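Stromal cell-derived factor 2-like protein (Arabidopsis thaliana, PDB 3MAL) takes part in endoplasmic reticulum protein quality control and the unfolded protein response, in a complex with ERDJ3B and BiP needed for accumulation of the immune receptor EFR. Local coordinates at residues R34-D39 and S50-P55; L155-K160 and G168-C173. One frame throughout, in Å; residues are numbered along the deposited sequence.

Interaction 1 (34-39 with 50-55) lies in the first MIR motif and interaction 2 (155-160 with 168-173) in the third; the first closes along the chain before the second opens. Their centres are about 9 Å apart. Both belong to one curled antiparallel sheet. The two Leu-His-Ser-His strands, 34-38 and 154-161, lie outside, each paired with one of the inner strands 49-54 and 170-175; these, with 110-115, pair with one another, as expected near the pseudo-threefold axis of a beta-trefoil. The inner strands join the two contacts directly: Gly53 N lies 2.8 Å from Gln170 O, a probable hydrogen bond, and Thr52 OG1 is 2.6 Å from Gln169 OE1.

Interaction 1: R34-D39 and S50-P55; sequences RLHSHD and SVTGFP
An antiparallel hairpin of the first MIR motif in a beta-trefoil pairs Arg34-His38 with Ser50-Phe54, the strand axes approaching to 4.5 Å. Arg34 and Phe54 form a hydrogen-bonded pair: Arg34 N reaches Phe54 O at 2.8 Å, and Phe54 N returns a bond to Arg34 O. His36 and Thr52 form the next such pair, with a nearly straight bond from Thr52 N to His36 O (166° at the hydrogen) and a weak, bent one from His36 N to Thr52 O.

On the face bearing His36, Thr52 and Phe54, the imidazole of His36 makes an offset stack with the phenyl ring of Phe54, centroids 4.5 Å apart and planes at 14°. The overlap is partial: Phe54 CD1 lies over the rim of the imidazole, 3.6 Å from His36 CD2. With CG anti to the backbone N (chi1 169°), the His36 ring also runs beside Thr52, and its ND1 donates to Thr52 OG1 at 3.1 Å, the hydroxyl tilted from the ring plane. Gln169 is a second partner of that hydroxyl, so the stacked imidazole is held by a threonine that is itself tied to the third MIR motif.

Farther along, His38 NE2 donates to Ser50 OG at 3.0 Å, the oxygen lying near the imidazole plane; Ser50 OG also bonds to the carbonyl of Val40. On the face away from His36 and Phe54, Leu35 CD1 meets Val51 CG1 at 3.6 Å, and Leu26 and Cys114 extend this layer. Arg34 bonds to the carbonyl of Lys32 and forms a salt bridge with Glu188. A His36-Thr52-Phe54 cluster on one face and the Leu35-Val51 contact on the other fit a hairpin of the beta-trefoil cap.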
# COMPACT_ATOMS: atom_id res chain seq x y z
N ARG A 34 1.50 -1.64 10.42
CA ARG A 34 0.97 -0.69 9.46
C ARG A 34 1.92 -0.44 8.27
O ARG A 34 3.13 -0.29 8.44
CB ARG A 34 0.65 0.65 10.12
CG ARG A 34 -0.57 0.67 10.96
CD ARG A 34 -0.22 0.32 12.40
NE ARG A 34 -1.16 0.89 13.34
CZ ARG A 34 -2.01 0.18 14.06
NH1 ARG A 34 -1.99 -1.15 13.96
NH2 ARG A 34 -2.85 0.77 14.89
N LEU A 35 1.36 -0.38 7.07
CA LEU A 35 2.13 0.02 5.90
C LEU A 35 2.77 1.39 6.14
O LEU A 35 2.08 2.36 6.49
CB LEU A 35 1.23 -0.01 4.64
CG LEU A 35 1.92 0.17 3.28
CD1 LEU A 35 2.79 -1.07 2.95
CD2 LEU A 35 0.90 0.48 2.16
N HIS A 36 4.08 1.48 5.93
CA HIS A 36 4.88 2.59 6.39
C HIS A 36 6.02 2.92 5.42
O HIS A 36 6.59 2.04 4.76
CB HIS A 36 5.41 2.22 7.79
CG HIS A 36 6.47 3.13 8.34
ND1 HIS A 36 7.81 2.94 8.11
CD2 HIS A 36 6.39 4.16 9.22
CE1 HIS A 36 8.51 3.86 8.75
NE2 HIS A 36 7.66 4.61 9.44
N SER A 37 6.33 4.21 5.31
CA SER A 37 7.51 4.63 4.54
C SER A 37 8.23 5.75 5.25
O SER A 37 7.81 6.18 6.33
CB SER A 37 7.17 4.98 3.06
OG SER A 37 8.34 4.95 2.24
N HIS A 38 9.31 6.23 4.65
CA HIS A 38 10.19 7.17 5.32
C HIS A 38 11.26 7.56 4.32
O HIS A 38 11.36 6.94 3.27
CB HIS A 38 10.80 6.57 6.60
CG HIS A 38 11.25 5.13 6.48
ND1 HIS A 38 11.47 4.33 7.59
CD2 HIS A 38 11.53 4.35 5.41
CE1 HIS A 38 11.88 3.14 7.20
NE2 HIS A 38 11.94 3.13 5.88
N ASP A 39 12.08 8.54 4.67
CA ASP A 39 13.06 9.13 3.76
C ASP A 39 14.40 8.36 3.71
O ASP A 39 15.46 8.96 3.91
CB ASP A 39 13.28 10.61 4.14
CG ASP A 39 14.11 11.37 3.13
OD1 ASP A 39 14.27 10.87 1.99
OD2 ASP A 39 14.62 12.48 3.46
N SER A 50 12.49 2.89 0.72
CA SER A 50 12.01 1.65 1.31
C SER A 50 10.63 1.79 1.95
O SER A 50 10.16 2.89 2.27
CB SER A 50 13.02 1.12 2.33
OG SER A 50 13.13 2.04 3.41
N VAL A 51 9.96 0.65 2.06
CA VAL A 51 8.60 0.54 2.61
C VAL A 51 8.68 -0.62 3.63
O VAL A 51 9.34 -1.62 3.37
CB VAL A 51 7.57 0.25 1.48
CG1 VAL A 51 6.22 -0.21 2.06
CG2 VAL A 51 7.40 1.46 0.58
N THR A 52 8.03 -0.47 4.78
CA THR A 52 8.07 -1.48 5.85
C THR A 52 6.72 -1.61 6.53
O THR A 52 5.78 -0.84 6.26
CB THR A 52 9.09 -1.11 6.97
OG1 THR A 52 8.61 0.02 7.72
CG2 THR A 52 10.48 -0.82 6.40
N GLY A 53 6.62 -2.61 7.40
CA GLY A 53 5.53 -2.72 8.36
C GLY A 53 5.94 -2.09 9.68
O GLY A 53 6.97 -2.42 10.23
N PHE A 54 5.13 -1.16 10.17
CA PHE A 54 5.43 -0.38 11.38
C PHE A 54 4.41 -0.65 12.51
O PHE A 54 3.21 -0.50 12.32
CB PHE A 54 5.43 1.11 11.00
CG PHE A 54 5.96 2.01 12.06
CD1 PHE A 54 7.33 2.29 12.13
CD2 PHE A 54 5.10 2.59 12.99
CE1 PHE A 54 7.82 3.13 13.12
CE2 PHE A 54 5.59 3.44 13.99
CZ PHE A 54 6.95 3.71 14.06
N PRO A 55 4.87 -1.00 13.72
CA PRO A 55 3.86 -1.41 14.73
C PRO A 55 3.16 -0.30 15.57
O PRO A 55 2.02 -0.51 16.00
CB PRO A 55 4.66 -2.35 15.65
CG PRO A 55 6.09 -1.81 15.58
CD PRO A 55 6.26 -1.25 14.18

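Interaction 2: L155-K160 and G168-C173; sequences LHSHDK and GQQEVC
The hairpin of the third MIR motif, in the beta-trefoil, brings Leu155-His158 alongside Gln170-Cys173, strand axes 4.8 Å apart and antiparallel at 158°. Cys173 N gives a nearly straight bond to His156 O at 2.9 Å, whereas the return bond from His156 N to Cys173 O is weak.

His158 and Glu171 make a His-carboxylate hydrogen bond: His158 NE2 donates to Glu171 OE1 at 2.8 Å, with the oxygen in the imidazole plane and ring and carboxylate only 23° from coplanar. Ser107 also bonds OE1, while OE2 takes Ile106 N and Ser104 OG; these bonds fix the carboxylate's rotation and would probably favour its charged form. Lys160 CD covers the centre of one face of the His158 ring, and Cys173 SG approaches that ring obliquely, 4.0 Å from His158 CE1.

Ser157 OG, anti to its backbone N (chi1 -157°), donates to Glu171 O at 2.7 Å. Beyond the corner at Asp159, Glu171 N bonds to Lys160 O. Leu155 CD1 touches Val172 CG1, and both side chains pack on Val112 of strand 110-115, with Leu26 of strand 23-28 against Leu155 and Leu35 of strand 34-38 against Val172.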
# COMPACT_ATOMS: atom_id res chain seq x y z
N LEU A 155 0.47 -7.40 -2.37
CA LEU A 155 1.12 -6.72 -1.25
C LEU A 155 1.11 -7.66 -0.04
O LEU A 155 0.04 -8.16 0.38
CB LEU A 155 0.36 -5.41 -0.92
CG LEU A 155 1.01 -4.56 0.18
CD1 LEU A 155 2.30 -3.93 -0.36
CD2 LEU A 155 0.01 -3.49 0.64
N HIS A 156 2.27 -7.86 0.56
CA HIS A 156 2.48 -8.95 1.51
C HIS A 156 3.34 -8.46 2.67
O HIS A 156 4.23 -7.65 2.47
CB HIS A 156 3.21 -10.09 0.79
CG HIS A 156 3.16 -11.40 1.50
ND1 HIS A 156 4.12 -11.79 2.41
CD2 HIS A 156 2.27 -12.41 1.42
CE1 HIS A 156 3.82 -12.99 2.87
NE2 HIS A 156 2.71 -13.39 2.28
N SER A 157 3.05 -8.94 3.89
CA SER A 157 4.00 -8.82 4.98
C SER A 157 4.01 -10.10 5.82
O SER A 157 3.31 -11.08 5.53
CB SER A 157 3.72 -7.58 5.85
OG SER A 157 4.90 -7.18 6.54
N HIS A 158 4.85 -10.09 6.86
CA HIS A 158 5.10 -11.27 7.70
C HIS A 158 6.03 -10.89 8.85
O HIS A 158 6.63 -9.82 8.85
CB HIS A 158 5.72 -12.45 6.93
CG HIS A 158 6.70 -12.06 5.86
ND1 HIS A 158 6.95 -12.86 4.76
CD2 HIS A 158 7.48 -10.96 5.70
CE1 HIS A 158 7.84 -12.27 3.97
NE2 HIS A 158 8.19 -11.12 4.52
N ASP A 159 6.15 -11.79 9.81
CA ASP A 159 7.00 -11.61 10.97
C ASP A 159 8.47 -11.87 10.58
O ASP A 159 9.10 -12.79 11.10
CB ASP A 159 6.53 -12.59 12.06
CG ASP A 159 7.21 -12.36 13.38
OD1 ASP A 159 7.66 -11.24 13.66
OD2 ASP A 159 7.30 -13.34 14.15
N LYS A 160 8.97 -11.06 9.65
CA LYS A 160 10.37 -11.07 9.23
C LYS A 160 10.85 -9.64 9.33
O LYS A 160 10.34 -8.77 8.62
CB LYS A 160 10.51 -11.61 7.79
CG LYS A 160 10.02 -13.06 7.67
CD LYS A 160 10.51 -13.72 6.38
CE LYS A 160 9.88 -15.10 6.16
NZ LYS A 160 10.62 -16.17 6.88
N GLY A 168 13.00 -3.95 14.17
CA GLY A 168 11.65 -4.20 14.70
C GLY A 168 10.55 -3.94 13.67
O GLY A 168 9.40 -4.35 13.88
N GLN A 169 10.87 -3.26 12.57
CA GLN A 169 9.92 -3.08 11.45
C GLN A 169 9.96 -4.32 10.53
O GLN A 169 11.01 -4.96 10.41
CB GLN A 169 10.23 -1.82 10.65
CG GLN A 169 9.91 -0.52 11.43
CD GLN A 169 10.41 0.75 10.73
OE1 GLN A 169 10.30 0.90 9.50
NE2 GLN A 169 10.94 1.70 11.53
N GLN A 170 8.83 -4.66 9.91
CA GLN A 170 8.73 -5.88 9.10
C GLN A 170 9.03 -5.58 7.63
O GLN A 170 8.74 -4.48 7.13
CB GLN A 170 7.32 -6.51 9.19
CG GLN A 170 6.98 -7.02 10.56
CD GLN A 170 5.55 -7.51 10.71
OE1 GLN A 170 4.69 -7.33 9.83
NE2 GLN A 170 5.29 -8.14 11.84
N GLU A 171 9.59 -6.58 6.95
CA GLU A 171 9.66 -6.56 5.49
C GLU A 171 8.26 -6.48 4.89
O GLU A 171 7.33 -7.17 5.33
CB GLU A 171 10.33 -7.83 4.94
CG GLU A 171 10.80 -7.68 3.48
CD GLU A 171 11.09 -9.02 2.83
OE1 GLU A 171 10.31 -9.96 3.04
OE2 GLU A 171 12.08 -9.13 2.09
N VAL A 172 8.13 -5.64 3.86
CA VAL A 172 6.95 -5.65 3.01
C VAL A 172 7.43 -6.08 1.63
O VAL A 172 8.50 -5.65 1.17
CB VAL A 172 6.25 -4.27 2.99
CG1 VAL A 172 5.10 -4.22 1.94
CG2 VAL A 172 5.72 -3.96 4.40
N CYS A 173 6.68 -6.98 0.99
CA CYS A 173 7.10 -7.49 -0.33
C CYS A 173 5.86 -7.90 -1.12
O CYS A 173 4.74 -7.69 -0.66
CB CYS A 173 8.06 -8.68 -0.16
SG CYS A 173 7.33 -10.10 0.68